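Long-range contacts in extracellular invertase (Aspergillus kawachii, PDB 5XH8), which hydrolyses sucrose at its beta-fructofuranosidic bond and has high transfructosylation activity, probably building fructooligosaccharides such as 1-kestose: residues S431-S435 against F447-P451; K454-A460 against L542-N548. The contacts are given in a common frame with arbitrary orientation. Residue numbers count along the deposited sequence, not the author numbering.

Contact 1: residues S431-S435 against F447-P451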
loop_
_atom_site.group_PDB
_atom_site.type_symbol
_atom_site.label_atom_id
_atom_site.label_comp_id
_atom_site.label_asym_id
_atom_site.label_seq_id
_atom_site.Cartn_x
_atom_site.Cartn_y
_atom_site.Cartn_z
ATOM N N SER A 431 3.815 44.566 36.386
ATOM C CA SER A 431 2.998 43.870 37.349
ATOM C C SER A 431 2.364 44.848 38.331
ATOM O O SER A 431 3.040 45.756 38.806
ATOM C CB SER A 431 3.896 42.908 38.108
ATOM O OG SER A 431 3.111 41.907 38.705
ATOM N N PHE A 432 1.084 44.665 38.641
ATOM C CA PHE A 432 0.464 45.372 39.764
ATOM C C PHE A 432 -0.463 44.422 40.507
ATOM O O PHE A 432 -0.809 43.350 39.992
ATOM C CB PHE A 432 -0.273 46.655 39.309
ATOM C CG PHE A 432 -1.428 46.407 38.372
ATOM C CD1 PHE A 432 -2.710 46.159 38.873
ATOM C CD2 PHE A 432 -1.239 46.429 36.986
ATOM C CE1 PHE A 432 -3.774 45.934 38.019
ATOM C CE2 PHE A 432 -2.307 46.196 36.126
ATOM C CZ PHE A 432 -3.569 45.951 36.645
ATOM N N THR A 433 -0.850 44.816 41.721
ATOM C CA THR A 433 -1.705 43.988 42.568
ATOM C C THR A 433 -2.976 44.733 42.932
ATOM O O THR A 433 -2.983 45.948 43.015
ATOM C CB THR A 433 -0.981 43.544 43.861
ATOM O OG1 THR A 433 -0.563 44.704 44.594
ATOM C CG2 THR A 433 0.259 42.658 43.556
ATOM N N GLU A 434 -4.050 43.980 43.127
ATOM C CA GLU A 434 -5.326 44.474 43.576
ATOM C C GLU A 434 -5.550 43.836 44.945
ATOM O O GLU A 434 -5.280 42.646 45.121
ATOM C CB GLU A 434 -6.410 44.048 42.598
ATOM C CG GLU A 434 -7.843 44.334 43.020
ATOM C CD GLU A 434 -8.234 45.801 42.952
ATOM O OE1 GLU A 434 -7.616 46.608 42.219
ATOM O OE2 GLU A 434 -9.219 46.147 43.621
ATOM N N SER A 435 -6.046 44.620 45.903
ATOM C CA SER A 435 -6.176 44.162 47.295
ATOM C C SER A 435 -7.150 43.029 47.454
ATOM O O SER A 435 -8.223 43.038 46.860
ATOM C CB SER A 435 -6.640 45.308 48.211
ATOM O OG SER A 435 -5.612 46.265 48.346
ATOM N N PHE A 447 -12.125 46.469 39.790
ATOM C CA PHE A 447 -10.767 46.601 40.313
ATOM C C PHE A 447 -10.434 48.087 40.361
ATOM O O PHE A 447 -10.920 48.854 39.532
ATOM C CB PHE A 447 -9.731 45.882 39.413
ATOM C CG PHE A 447 -9.563 44.392 39.683
ATOM C CD1 PHE A 447 -10.581 43.615 40.239
ATOM C CD2 PHE A 447 -8.366 43.755 39.339
ATOM C CE1 PHE A 447 -10.396 42.257 40.481
ATOM C CE2 PHE A 447 -8.186 42.393 39.572
ATOM C CZ PHE A 447 -9.197 41.649 40.146
ATOM N N LYS A 448 -9.605 48.490 41.318
ATOM C CA LYS A 448 -9.105 49.860 41.363
ATOM C C LYS A 448 -8.289 50.169 40.121
ATOM O O LYS A 448 -8.334 51.295 39.603
ATOM C CB LYS A 448 -8.245 50.092 42.609
ATOM C CG LYS A 448 -8.020 51.566 42.906
ATOM C CD LYS A 448 -6.921 51.784 43.930
ATOM C CE LYS A 448 -6.656 53.268 44.142
ATOM N NZ LYS A 448 -5.332 53.459 44.796
ATOM N N ARG A 449 -7.520 49.179 39.660
ATOM C CA ARG A 449 -6.773 49.301 38.412
ATOM C C ARG A 449 -6.974 48.054 37.524
ATOM O O ARG A 449 -6.992 46.929 38.002
ATOM C CB ARG A 449 -5.309 49.496 38.723
ATOM C CG ARG A 449 -4.472 49.849 37.518
ATOM C CD ARG A 449 -3.021 49.775 37.890
ATOM N NE ARG A 449 -2.173 49.788 36.712
ATOM C CZ ARG A 449 -0.845 49.756 36.757
ATOM N NH1 ARG A 449 -0.204 49.701 37.928
ATOM N NH2 ARG A 449 -0.143 49.773 35.629
ATOM N N SER A 450 -7.149 48.280 36.232
ATOM C CA SER A 450 -7.333 47.212 35.271
ATOM C C SER A 450 -6.239 47.376 34.241
ATOM O O SER A 450 -5.680 48.485 34.098
ATOM C CB SER A 450 -8.696 47.305 34.609
ATOM O OG SER A 450 -9.710 46.794 35.437
ATOM N N PRO A 451 -5.903 46.271 33.523
ATOM C CA PRO A 451 -4.987 46.407 32.395
ATOM C C PRO A 451 -5.589 47.301 31.341
ATOM O O PRO A 451 -6.801 47.350 31.199
ATOM C CB PRO A 451 -4.839 44.961 31.860
ATOM C CG PRO A 451 -6.010 44.227 32.387
ATOM C CD PRO A 451 -6.330 44.868 33.710
#
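The ring of Phe432 lies under the guanidinium of Arg449, which is stacked flat on it with the centres 4.0 Å apart and the planes at 13°. The contact sits in the C-terminal beta-sandwich of this family 32 glycoside hydrolase: strand 430-439 belongs to one sheet, and 447-451 is the loop that leaves strand 444-446 of the other, so the overlap bridges the two layers at their edge. Arg449 is extended, all its side-chain torsions near 180°, and this lays its aliphatic part over the ring as well; CD stands 3.6 Å from the ring centroid of Phe432, almost on the normal. The loop backbone borders the rest of the ring, with Pro451 N at its edge and Pro451 CD 4.2 Å from Phe432 CZ. Two residues on, Glu434 points to the same side of its strand and makes the polar part of the contact. Its CG packs over the face of Phe447, 3.7 Å from the ring centroid, while Phe577 of strand 574-580 meets that Phe447 ring. Backbone hydrogen bonds between Phe432 and Val592 and between Phe447 and Ile575 tie the two sides to strands of separate sheets. The Glu434 carboxylate turns to the start of the loop and accepts the amide of Lys448, with Lys448 N 2.9 Å from Glu434 OE1 and, more weakly, 3.3 Å from Glu434 OE2.

Contact 2: residues K454-A460 against L542-N548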
loop_
_atom_site.group_PDB
_atom_site.type_symbol
_atom_site.label_atom_id
_atom_site.label_comp_id
_atom_site.label_asym_id
_atom_site.label_seq_id
_atom_site.Cartn_x
_atom_site.Cartn_y
_atom_site.Cartn_z
ATOM N N LYS A 454 -5.496 43.955 26.080
ATOM C CA LYS A 454 -6.070 42.625 26.175
ATOM C C LYS A 454 -4.980 41.502 26.151
ATOM O O LYS A 454 -5.155 40.455 25.521
ATOM C CB LYS A 454 -7.081 42.450 25.041
ATOM C CG LYS A 454 -8.192 43.495 25.025
ATOM C CD LYS A 454 -9.198 43.231 23.911
ATOM C CE LYS A 454 -10.233 44.361 23.856
ATOM N NZ LYS A 454 -11.198 44.176 22.743
ATOM N N PHE A 455 -3.882 41.741 26.860
ATOM C CA PHE A 455 -2.733 40.850 26.919
ATOM C C PHE A 455 -2.285 40.879 28.376
ATOM O O PHE A 455 -1.644 41.828 28.804
ATOM C CB PHE A 455 -1.617 41.331 25.981
ATOM C CG PHE A 455 -2.028 41.429 24.530
ATOM C CD1 PHE A 455 -2.577 42.612 24.014
ATOM C CD2 PHE A 455 -1.838 40.358 23.663
ATOM C CE1 PHE A 455 -2.946 42.708 22.671
ATOM C CE2 PHE A 455 -2.183 40.454 22.325
ATOM C CZ PHE A 455 -2.747 41.634 21.825
ATOM N N PHE A 456 -2.716 39.903 29.163
ATOM C CA PHE A 456 -2.376 39.884 30.576
ATOM C C PHE A 456 -2.486 38.510 31.188
ATOM O O PHE A 456 -3.178 37.645 30.657
ATOM C CB PHE A 456 -3.294 40.846 31.393
ATOM C CG PHE A 456 -4.767 40.509 31.336
ATOM C CD1 PHE A 456 -5.346 39.674 32.279
ATOM C CD2 PHE A 456 -5.579 41.051 30.348
ATOM C CE1 PHE A 456 -6.691 39.364 32.222
ATOM C CE2 PHE A 456 -6.924 40.740 30.277
ATOM C CZ PHE A 456 -7.489 39.898 31.216
ATOM N N VAL A 457 -1.825 38.351 32.336
ATOM C CA VAL A 457 -2.033 37.213 33.232
ATOM C C VAL A 457 -2.668 37.734 34.510
ATOM O O VAL A 457 -2.213 38.748 35.037
ATOM C CB VAL A 457 -0.708 36.522 33.646
ATOM C CG1 VAL A 457 -1.000 35.315 34.545
ATOM C CG2 VAL A 457 0.111 36.129 32.419
ATOM N N LEU A 458 -3.695 37.041 34.993
ATOM C CA LEU A 458 -4.344 37.338 36.269
ATOM C C LEU A 458 -4.227 36.102 37.144
ATOM O O LEU A 458 -4.679 35.033 36.728
ATOM C CB LEU A 458 -5.835 37.658 36.069
ATOM C CG LEU A 458 -6.619 38.022 37.353
ATOM C CD1 LEU A 458 -7.840 38.859 37.009
ATOM C CD2 LEU A 458 -7.056 36.813 38.174
ATOM N N SER A 459 -3.630 36.239 38.331
ATOM C CA SER A 459 -3.549 35.142 39.321
ATOM C C SER A 459 -4.270 35.537 40.602
ATOM O O SER A 459 -4.151 36.681 41.050
ATOM C CB SER A 459 -2.107 34.816 39.707
ATOM O OG SER A 459 -1.228 35.097 38.657
ATOM N N ALA A 460 -4.975 34.595 41.215
ATOM C CA ALA A 460 -5.596 34.860 42.499
ATOM C C ALA A 460 -5.975 33.569 43.151
ATOM O O ALA A 460 -6.184 32.553 42.466
ATOM C CB ALA A 460 -6.841 35.719 42.306
ATOM N N LEU A 542 -6.150 30.121 40.936
ATOM C CA LEU A 542 -6.609 30.411 39.606
ATOM C C LEU A 542 -5.560 31.220 38.847
ATOM O O LEU A 542 -5.059 32.202 39.377
ATOM C CB LEU A 542 -7.907 31.195 39.736
ATOM C CG LEU A 542 -8.913 31.199 38.609
ATOM C CD1 LEU A 542 -9.278 29.788 38.162
ATOM C CD2 LEU A 542 -10.142 31.979 39.071
ATOM N N THR A 543 -5.200 30.785 37.632
ATOM C CA THR A 543 -4.470 31.639 36.676
ATOM C C THR A 543 -5.268 31.811 35.370
ATOM O O THR A 543 -5.745 30.828 34.796
ATOM C CB THR A 543 -3.089 31.062 36.358
ATOM O OG1 THR A 543 -2.377 30.809 37.574
ATOM C CG2 THR A 543 -2.285 32.016 35.494
ATOM N N LEU A 544 -5.425 33.057 34.929
ATOM C CA LEU A 544 -6.061 33.391 33.654
ATOM C C LEU A 544 -4.981 34.004 32.781
ATOM O O LEU A 544 -4.312 34.941 33.206
ATOM C CB LEU A 544 -7.203 34.400 33.837
ATOM C CG LEU A 544 -8.571 33.936 34.341
ATOM C CD1 LEU A 544 -8.485 32.966 35.494
ATOM C CD2 LEU A 544 -9.403 35.143 34.754
ATOM N N VAL A 545 -4.809 33.476 31.575
ATOM C CA VAL A 545 -3.909 34.066 30.593
ATOM C C VAL A 545 -4.786 34.490 29.428
ATOM O O VAL A 545 -5.421 33.642 28.774
ATOM C CB VAL A 545 -2.833 33.087 30.091
ATOM C CG1 VAL A 545 -1.840 33.802 29.168
ATOM C CG2 VAL A 545 -2.131 32.408 31.257
ATOM N N VAL A 546 -4.815 35.793 29.166
ATOM C CA VAL A 546 -5.580 36.348 28.070
ATOM C C VAL A 546 -4.586 36.888 27.062
ATOM O O VAL A 546 -3.849 37.829 27.351
ATOM C CB VAL A 546 -6.535 37.456 28.572
ATOM C CG1 VAL A 546 -7.225 38.172 27.412
ATOM C CG2 VAL A 546 -7.565 36.847 29.498
ATOM N N ASP A 547 -4.569 36.286 25.876
ATOM C CA ASP A 547 -3.682 36.709 24.800
ATOM C C ASP A 547 -4.553 37.120 23.614
ATOM O O ASP A 547 -4.783 36.353 22.654
ATOM C CB ASP A 547 -2.692 35.574 24.473
ATOM C CG ASP A 547 -1.616 35.988 23.537
ATOM O OD1 ASP A 547 -1.586 37.157 23.081
ATOM O OD2 ASP A 547 -0.770 35.120 23.234
ATOM N N ASN A 548 -5.039 38.360 23.716
ATOM C CA ASN A 548 -5.994 38.963 22.792
ATOM C C ASN A 548 -7.343 38.232 22.812
ATOM O O ASN A 548 -8.201 38.597 23.617
ATOM C CB ASN A 548 -5.387 39.153 21.393
ATOM C CG ASN A 548 -5.917 40.402 20.689
ATOM O OD1 ASN A 548 -6.810 41.077 21.193
ATOM N ND2 ASN A 548 -5.368 40.703 19.532
HETATM O O HOH W 1 -0.018 31.960 38.157
#
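Phe456, Leu458 and Ala460 pair with Val546, Leu544 and Leu542 on the face turned to strand 474-481, where Val546 CB sits over the Phe456 ring, 3.9 Å from its centroid, and Leu458 CB lies 4.2 Å from Leu544 CB. Phe477 and Ile479 of that strand pack against this face. These three are the hydrogen-bonded pairs of an antiparallel ladder, its axes 4.7 Å apart at 171°; Leu458 N to Leu544 O and Leu544 N to Leu458 O are both 2.8 Å. On the other face Val457 CG1 meets Thr543 CG2 at 3.7 Å, and a water joins Thr543 OG1 (2.7 Å) to Ser459 OG (weak, 3.4 Å). At the far end Asn548 N reaches Lys454 O at 2.8 Å, the Phe455 ring lies over Asn548 CA, and the Asp547 carboxylate is hydrogen-bonded to the backbone amides of Arg29 and Ala30 and to His31 ND1. Lys454 NZ is hydrogen-bonded to Ser567 OG, Tyr569 O and a glycerol, probably from the crystallisation liquor. Such neighbouring antiparallel strands, one face packed on a second sheet, are typical of a beta-sandwich.

In the fold
From the N terminus, the chain passes through the N-terminal beta-propeller, which carries the active site in family 32, before it enters the sandwich at strand 430-439. Contact 1 closes first, a short loop with 11 residues between its segments, made by the chain crossing to strand 444-446 of the second sheet. Contact 2 opens three residues later at Lys454 and closes after 81 intervening residues, which include strands of both sheets; the two loops follow in series and neither encloses the other. Strand 585-594 runs between 430-439 and 455-463, so segment 431-435 and both strands of contact 2 share one sheet, while 447-451 follows a strand of the other. Their centres are 12 Å apart, and they touch where Pro451 CG packs 3.8 Å from Phe456 CD2.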